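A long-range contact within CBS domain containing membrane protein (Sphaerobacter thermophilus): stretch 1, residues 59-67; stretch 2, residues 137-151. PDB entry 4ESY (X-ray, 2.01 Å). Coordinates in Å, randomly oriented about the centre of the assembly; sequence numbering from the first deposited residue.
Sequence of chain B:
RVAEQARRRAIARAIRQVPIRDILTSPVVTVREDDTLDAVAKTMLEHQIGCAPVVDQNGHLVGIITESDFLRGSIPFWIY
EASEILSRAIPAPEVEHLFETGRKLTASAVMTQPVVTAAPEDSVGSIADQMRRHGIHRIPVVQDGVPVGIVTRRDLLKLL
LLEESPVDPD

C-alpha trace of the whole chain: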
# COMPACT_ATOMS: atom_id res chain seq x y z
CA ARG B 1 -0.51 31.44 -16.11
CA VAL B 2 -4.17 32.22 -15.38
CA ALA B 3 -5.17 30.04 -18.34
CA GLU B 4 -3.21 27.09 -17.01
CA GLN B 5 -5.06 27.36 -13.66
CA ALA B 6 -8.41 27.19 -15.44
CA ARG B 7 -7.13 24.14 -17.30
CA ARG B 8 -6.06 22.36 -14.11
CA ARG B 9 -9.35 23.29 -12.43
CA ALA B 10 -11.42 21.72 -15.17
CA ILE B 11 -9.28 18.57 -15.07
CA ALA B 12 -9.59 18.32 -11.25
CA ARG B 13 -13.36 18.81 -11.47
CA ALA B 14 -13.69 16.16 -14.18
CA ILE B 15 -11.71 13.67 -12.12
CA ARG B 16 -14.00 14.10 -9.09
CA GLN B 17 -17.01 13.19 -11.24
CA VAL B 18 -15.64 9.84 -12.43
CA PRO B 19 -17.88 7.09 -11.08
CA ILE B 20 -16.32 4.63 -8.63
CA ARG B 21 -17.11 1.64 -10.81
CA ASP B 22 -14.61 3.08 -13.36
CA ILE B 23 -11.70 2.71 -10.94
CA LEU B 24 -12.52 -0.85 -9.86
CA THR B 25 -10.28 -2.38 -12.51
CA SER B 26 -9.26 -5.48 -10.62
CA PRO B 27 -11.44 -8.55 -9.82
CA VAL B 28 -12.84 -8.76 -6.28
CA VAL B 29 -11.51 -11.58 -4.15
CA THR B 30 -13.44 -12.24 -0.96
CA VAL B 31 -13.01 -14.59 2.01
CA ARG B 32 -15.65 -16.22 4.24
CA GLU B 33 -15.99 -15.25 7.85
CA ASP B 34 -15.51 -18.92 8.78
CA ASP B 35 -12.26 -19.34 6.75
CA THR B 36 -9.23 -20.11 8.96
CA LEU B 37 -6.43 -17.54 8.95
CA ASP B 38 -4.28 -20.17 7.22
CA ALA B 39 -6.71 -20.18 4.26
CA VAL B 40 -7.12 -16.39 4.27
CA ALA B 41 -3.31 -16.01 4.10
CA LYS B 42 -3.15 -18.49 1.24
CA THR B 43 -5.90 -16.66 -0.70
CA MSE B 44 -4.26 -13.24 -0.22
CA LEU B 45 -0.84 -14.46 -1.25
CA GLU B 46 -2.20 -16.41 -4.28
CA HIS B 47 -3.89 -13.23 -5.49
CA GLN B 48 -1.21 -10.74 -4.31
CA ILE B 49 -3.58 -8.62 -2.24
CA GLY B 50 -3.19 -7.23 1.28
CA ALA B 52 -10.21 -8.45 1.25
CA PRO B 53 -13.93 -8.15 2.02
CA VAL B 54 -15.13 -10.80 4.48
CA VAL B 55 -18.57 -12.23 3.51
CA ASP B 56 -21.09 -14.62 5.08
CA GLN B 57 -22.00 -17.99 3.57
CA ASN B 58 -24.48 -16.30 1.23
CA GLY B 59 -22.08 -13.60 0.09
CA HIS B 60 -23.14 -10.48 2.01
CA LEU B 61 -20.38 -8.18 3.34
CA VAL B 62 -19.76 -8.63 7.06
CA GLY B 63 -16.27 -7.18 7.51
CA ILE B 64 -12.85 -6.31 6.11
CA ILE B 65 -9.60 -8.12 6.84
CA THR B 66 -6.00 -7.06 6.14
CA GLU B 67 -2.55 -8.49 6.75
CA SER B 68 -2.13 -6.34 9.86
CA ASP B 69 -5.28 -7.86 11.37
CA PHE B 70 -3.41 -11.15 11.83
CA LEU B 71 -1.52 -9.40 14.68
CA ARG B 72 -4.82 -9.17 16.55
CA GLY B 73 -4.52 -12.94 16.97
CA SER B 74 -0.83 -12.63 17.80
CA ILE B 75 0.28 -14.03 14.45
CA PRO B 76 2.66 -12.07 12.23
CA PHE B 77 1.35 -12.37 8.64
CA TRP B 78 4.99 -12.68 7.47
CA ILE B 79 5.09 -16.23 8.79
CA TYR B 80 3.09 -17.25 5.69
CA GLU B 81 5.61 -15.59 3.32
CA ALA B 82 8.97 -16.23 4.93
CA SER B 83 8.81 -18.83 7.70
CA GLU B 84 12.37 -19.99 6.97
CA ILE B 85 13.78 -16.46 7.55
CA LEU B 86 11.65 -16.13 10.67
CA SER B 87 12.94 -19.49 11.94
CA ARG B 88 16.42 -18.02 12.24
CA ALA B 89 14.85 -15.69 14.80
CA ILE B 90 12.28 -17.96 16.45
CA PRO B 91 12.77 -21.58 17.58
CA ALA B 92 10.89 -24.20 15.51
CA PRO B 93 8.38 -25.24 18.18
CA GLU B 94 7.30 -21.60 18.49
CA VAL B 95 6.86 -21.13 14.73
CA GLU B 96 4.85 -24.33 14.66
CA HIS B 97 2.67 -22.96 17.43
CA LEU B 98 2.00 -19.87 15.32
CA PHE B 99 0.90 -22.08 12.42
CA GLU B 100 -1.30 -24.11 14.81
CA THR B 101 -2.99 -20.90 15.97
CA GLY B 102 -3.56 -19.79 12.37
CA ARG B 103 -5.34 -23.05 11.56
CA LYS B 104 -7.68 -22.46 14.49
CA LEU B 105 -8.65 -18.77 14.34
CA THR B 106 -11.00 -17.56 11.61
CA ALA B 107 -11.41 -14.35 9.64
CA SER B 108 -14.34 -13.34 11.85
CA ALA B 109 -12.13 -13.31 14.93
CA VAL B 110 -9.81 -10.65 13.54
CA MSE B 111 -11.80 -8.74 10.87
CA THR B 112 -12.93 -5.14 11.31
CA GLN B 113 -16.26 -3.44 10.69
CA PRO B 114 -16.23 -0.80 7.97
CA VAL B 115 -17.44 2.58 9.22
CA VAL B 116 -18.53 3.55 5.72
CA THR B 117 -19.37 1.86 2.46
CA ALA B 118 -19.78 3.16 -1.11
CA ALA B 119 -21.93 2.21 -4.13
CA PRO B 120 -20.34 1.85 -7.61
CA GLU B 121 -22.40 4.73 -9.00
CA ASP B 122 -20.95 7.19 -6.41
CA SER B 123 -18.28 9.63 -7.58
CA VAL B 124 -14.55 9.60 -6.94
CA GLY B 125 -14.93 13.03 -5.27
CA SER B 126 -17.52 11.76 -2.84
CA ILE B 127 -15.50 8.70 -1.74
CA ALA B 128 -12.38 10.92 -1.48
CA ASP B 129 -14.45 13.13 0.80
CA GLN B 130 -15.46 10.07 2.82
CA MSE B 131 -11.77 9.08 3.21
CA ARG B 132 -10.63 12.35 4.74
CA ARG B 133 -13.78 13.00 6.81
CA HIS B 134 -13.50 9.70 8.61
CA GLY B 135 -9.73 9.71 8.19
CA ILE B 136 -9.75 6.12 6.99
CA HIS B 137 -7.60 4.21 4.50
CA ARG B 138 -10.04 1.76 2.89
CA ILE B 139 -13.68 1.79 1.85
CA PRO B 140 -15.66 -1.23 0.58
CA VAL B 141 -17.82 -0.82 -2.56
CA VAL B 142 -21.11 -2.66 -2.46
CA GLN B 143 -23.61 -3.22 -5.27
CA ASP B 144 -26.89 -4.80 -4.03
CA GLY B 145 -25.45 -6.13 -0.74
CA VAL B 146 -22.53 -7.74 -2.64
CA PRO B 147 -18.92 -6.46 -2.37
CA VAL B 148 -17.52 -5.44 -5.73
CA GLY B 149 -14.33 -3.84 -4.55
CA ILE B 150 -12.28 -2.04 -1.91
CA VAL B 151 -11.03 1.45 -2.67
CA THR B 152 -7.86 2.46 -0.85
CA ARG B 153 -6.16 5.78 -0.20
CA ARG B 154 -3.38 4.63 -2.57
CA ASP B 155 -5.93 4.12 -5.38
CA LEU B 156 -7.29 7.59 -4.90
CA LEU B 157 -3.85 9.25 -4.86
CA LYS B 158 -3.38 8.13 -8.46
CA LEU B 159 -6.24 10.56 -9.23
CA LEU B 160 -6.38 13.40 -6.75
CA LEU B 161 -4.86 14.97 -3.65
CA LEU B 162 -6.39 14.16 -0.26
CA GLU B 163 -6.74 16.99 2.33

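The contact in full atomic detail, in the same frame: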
# COMPACT_ATOMS: atom_id res chain seq x y z
N GLY B 59 -22.75 -14.61 0.88
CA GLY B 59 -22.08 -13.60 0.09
C GLY B 59 -22.29 -12.14 0.46
O GLY B 59 -21.81 -11.28 -0.23
N HIS B 60 -22.98 -11.86 1.56
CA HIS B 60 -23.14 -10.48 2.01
C HIS B 60 -21.91 -10.01 2.79
O HIS B 60 -21.33 -10.77 3.57
CB HIS B 60 -24.34 -10.38 2.94
CG HIS B 60 -25.57 -11.00 2.37
ND1 HIS B 60 -26.24 -10.46 1.30
CD2 HIS B 60 -26.25 -12.11 2.73
CE1 HIS B 60 -27.29 -11.21 1.01
NE2 HIS B 60 -27.31 -12.23 1.86
N LEU B 61 -21.54 -8.74 2.63
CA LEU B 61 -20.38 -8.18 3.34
C LEU B 61 -20.61 -8.21 4.85
O LEU B 61 -21.63 -7.78 5.31
CB LEU B 61 -20.21 -6.71 2.93
CG LEU B 61 -19.03 -5.97 3.52
CD1 LEU B 61 -17.74 -6.57 2.98
CD2 LEU B 61 -19.13 -4.49 3.15
N VAL B 62 -19.64 -8.69 5.62
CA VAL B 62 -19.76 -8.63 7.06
C VAL B 62 -18.52 -7.96 7.70
O VAL B 62 -18.54 -7.62 8.86
CB VAL B 62 -19.99 -10.04 7.74
CG1 VAL B 62 -21.39 -10.59 7.42
CG2 VAL B 62 -18.85 -11.03 7.39
N GLY B 63 -17.46 -7.75 6.92
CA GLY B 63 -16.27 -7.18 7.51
C GLY B 63 -15.20 -7.00 6.46
O GLY B 63 -15.44 -7.25 5.27
N ILE B 64 -14.06 -6.51 6.91
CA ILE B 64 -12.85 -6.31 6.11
C ILE B 64 -11.69 -6.94 6.86
O ILE B 64 -11.62 -6.86 8.08
CB ILE B 64 -12.52 -4.85 6.01
CG1 ILE B 64 -13.75 -4.10 5.53
CG2 ILE B 64 -11.33 -4.64 5.05
CD1 ILE B 64 -14.09 -4.44 4.11
N ILE B 65 -10.76 -7.55 6.14
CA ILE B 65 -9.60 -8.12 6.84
C ILE B 65 -8.36 -7.75 6.03
O ILE B 65 -8.41 -7.71 4.79
CB ILE B 65 -9.77 -9.67 6.99
CG1 ILE B 65 -8.69 -10.31 7.88
CG2 ILE B 65 -9.82 -10.35 5.63
CD1 ILE B 65 -8.96 -11.87 8.14
N THR B 66 -7.28 -7.43 6.74
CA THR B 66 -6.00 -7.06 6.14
C THR B 66 -4.88 -7.86 6.79
O THR B 66 -5.09 -8.54 7.83
CB THR B 66 -5.64 -5.61 6.45
OG1 THR B 66 -5.45 -5.50 7.87
CG2 THR B 66 -6.71 -4.64 5.96
N GLU B 67 -3.69 -7.77 6.20
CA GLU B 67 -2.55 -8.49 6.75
C GLU B 67 -2.30 -8.11 8.21
O GLU B 67 -2.01 -8.99 9.01
CB GLU B 67 -1.30 -8.24 5.92
CG GLU B 67 -1.45 -8.65 4.45
CD GLU B 67 -0.38 -7.99 3.55
OE1 GLU B 67 0.12 -6.89 3.89
OE2 GLU B 67 -0.05 -8.57 2.49
N HIS B 137 -8.49 4.58 5.60
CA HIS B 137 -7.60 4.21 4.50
C HIS B 137 -8.22 3.28 3.46
O HIS B 137 -7.61 3.03 2.40
CB HIS B 137 -6.32 3.59 5.03
CG HIS B 137 -5.52 4.51 5.90
ND1 HIS B 137 -4.73 5.52 5.38
CD2 HIS B 137 -5.41 4.60 7.25
CE1 HIS B 137 -4.15 6.17 6.37
NE2 HIS B 137 -4.55 5.64 7.51
N ARG B 138 -9.41 2.76 3.75
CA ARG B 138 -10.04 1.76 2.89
C ARG B 138 -11.53 1.89 2.97
O ARG B 138 -12.06 2.00 4.07
CB ARG B 138 -9.72 0.36 3.41
CG ARG B 138 -8.53 -0.30 2.78
CD ARG B 138 -8.23 -1.59 3.53
NE ARG B 138 -7.59 -1.35 4.80
CZ ARG B 138 -6.27 -1.31 4.97
NH1 ARG B 138 -5.46 -1.49 3.94
NH2 ARG B 138 -5.76 -1.09 6.18
N ILE B 139 -12.23 1.79 1.84
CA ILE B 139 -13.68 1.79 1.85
C ILE B 139 -14.20 0.74 0.89
O ILE B 139 -13.88 0.81 -0.30
CB ILE B 139 -14.24 3.16 1.39
CG1 ILE B 139 -13.90 4.23 2.44
CG2 ILE B 139 -15.78 3.08 1.16
CD1 ILE B 139 -14.18 5.68 2.00
N PRO B 140 -15.03 -0.19 1.39
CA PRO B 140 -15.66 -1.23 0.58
C PRO B 140 -16.74 -0.66 -0.37
O PRO B 140 -17.45 0.28 -0.04
CB PRO B 140 -16.25 -2.20 1.63
CG PRO B 140 -16.48 -1.38 2.83
CD PRO B 140 -15.41 -0.29 2.81
N VAL B 141 -16.80 -1.20 -1.58
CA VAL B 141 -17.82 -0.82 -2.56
C VAL B 141 -18.78 -1.99 -2.65
O VAL B 141 -18.37 -3.13 -2.80
CB VAL B 141 -17.21 -0.47 -3.93
CG1 VAL B 141 -18.27 0.10 -4.87
CG2 VAL B 141 -16.07 0.55 -3.76
N VAL B 142 -20.06 -1.67 -2.50
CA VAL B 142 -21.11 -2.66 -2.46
C VAL B 142 -22.15 -2.32 -3.49
O VAL B 142 -22.54 -1.16 -3.62
CB VAL B 142 -21.75 -2.65 -1.07
CG1 VAL B 142 -23.00 -3.51 -1.05
CG2 VAL B 142 -20.74 -3.13 -0.06
N GLN B 143 -22.59 -3.33 -4.23
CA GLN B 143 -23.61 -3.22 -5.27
C GLN B 143 -24.65 -4.31 -4.98
O GLN B 143 -24.39 -5.50 -5.19
CB GLN B 143 -22.96 -3.39 -6.65
CG GLN B 143 -23.94 -3.32 -7.86
CD GLN B 143 -23.26 -3.59 -9.21
OE1 GLN B 143 -22.03 -3.74 -9.30
NE2 GLN B 143 -24.05 -3.67 -10.26
N ASP B 144 -25.79 -3.90 -4.44
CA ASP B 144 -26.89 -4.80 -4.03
C ASP B 144 -26.50 -5.77 -2.90
O ASP B 144 -26.81 -6.96 -2.99
CB ASP B 144 -27.43 -5.61 -5.22
CG ASP B 144 -27.76 -4.75 -6.44
OD1 ASP B 144 -28.30 -3.62 -6.27
OD2 ASP B 144 -27.47 -5.21 -7.57
N GLY B 145 -25.84 -5.27 -1.86
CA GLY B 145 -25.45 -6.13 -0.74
C GLY B 145 -24.12 -6.86 -0.91
O GLY B 145 -23.47 -7.23 0.10
N VAL B 146 -23.72 -7.02 -2.18
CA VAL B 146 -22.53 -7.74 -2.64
C VAL B 146 -21.31 -6.85 -2.85
O VAL B 146 -21.38 -5.89 -3.65
CB VAL B 146 -22.81 -8.38 -4.01
CG1 VAL B 146 -21.58 -9.01 -4.59
CG2 VAL B 146 -23.92 -9.43 -3.89
N PRO B 147 -20.18 -7.20 -2.20
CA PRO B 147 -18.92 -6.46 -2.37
C PRO B 147 -18.47 -6.51 -3.84
O PRO B 147 -18.52 -7.54 -4.48
CB PRO B 147 -17.91 -7.22 -1.49
CG PRO B 147 -18.70 -8.22 -0.72
CD PRO B 147 -20.01 -8.43 -1.39
N VAL B 148 -18.02 -5.41 -4.37
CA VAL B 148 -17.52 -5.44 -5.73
C VAL B 148 -16.14 -4.84 -5.75
O VAL B 148 -15.48 -4.82 -6.76
CB VAL B 148 -18.42 -4.62 -6.69
CG1 VAL B 148 -19.78 -5.30 -6.87
CG2 VAL B 148 -18.60 -3.22 -6.17
N GLY B 149 -15.68 -4.35 -4.61
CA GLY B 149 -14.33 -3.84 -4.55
C GLY B 149 -13.99 -3.23 -3.21
O GLY B 149 -14.86 -3.11 -2.35
N ILE B 150 -12.72 -2.86 -3.04
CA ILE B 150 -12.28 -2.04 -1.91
C ILE B 150 -11.44 -0.92 -2.49
O ILE B 150 -10.54 -1.17 -3.28
CB ILE B 150 -11.44 -2.81 -0.87
CG1 ILE B 150 -12.29 -3.76 -0.04
CG2 ILE B 150 -10.78 -1.81 0.12
CD1 ILE B 150 -11.46 -4.70 0.87
N VAL B 151 -11.78 0.31 -2.16
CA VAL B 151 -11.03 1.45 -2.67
C VAL B 151 -10.10 1.91 -1.55
O VAL B 151 -10.53 2.07 -0.40
CB VAL B 151 -11.97 2.59 -3.10
CG1 VAL B 151 -11.19 3.91 -3.32
CG2 VAL B 151 -12.75 2.17 -4.35

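Stretch 2 is a β-hairpin: strands 138-143 and 146-151 are joined by a type I' turn from Gln-143 to Val-146 and held by backbone hydrogen bonds such as Ile-139 N to Val-151 O and Val-141 N to Gly-149 O, both 2.8 Å. Strand 61-64 of stretch 1 lies across one face of this hairpin. Its direction makes 160° with strand 138-143, nearly antiparallel, but the axes approach no closer than 9.0 Å. That spacing suits face-to-face packing rather than a shared sheet, and no hydrogen bond crosses the contact. The 454 Å² of buried surface is therefore mainly a matter of shape.

Alternation along strand 138-143 sets up the receiving surface: Arg-138, Pro-140 and Val-142 point their CA-to-CB bonds toward stretch 1, while Ile-139 and Val-141 point away. Pro-147 and Ile-150 add to this surface from the second strand. Leu-61 is the main bump, with 82 Å² covered. Its t, p rotamer places CD2 against Val-142 CG2 at 3.8 Å and Pro-140 CB at 4.0 Å, while CD1 lies 4.2 Å from Pro-147 CG, so the forked tip straddles a hollow lined by both strands. Ile-64 fills the next one: its CD1 is 4.0 Å from Pro-140 CB and 4.2 Å from Ile-150 CD1. The Pro-140 ring thus serves both residues.

Near the turn, backbone atoms carry much of the contact: Gly-59 O rests 3.6 Å from the ring carbon Pro-147 CD, and Gly-145 O approaches His-60 CA at 3.8 Å. The positive phi of Gly-145, 86°, favours glycine, and an ideal CB there would sit 3.8 Å from His-60 ND1.

At the other end, Thr-66 CG2 sits over one face of the Arg-138 guanidinium, 3.5 Å from CZ, so a methyl covers the flat group while Arg-138 NH1 hydrogen-bonds elsewhere in the structure.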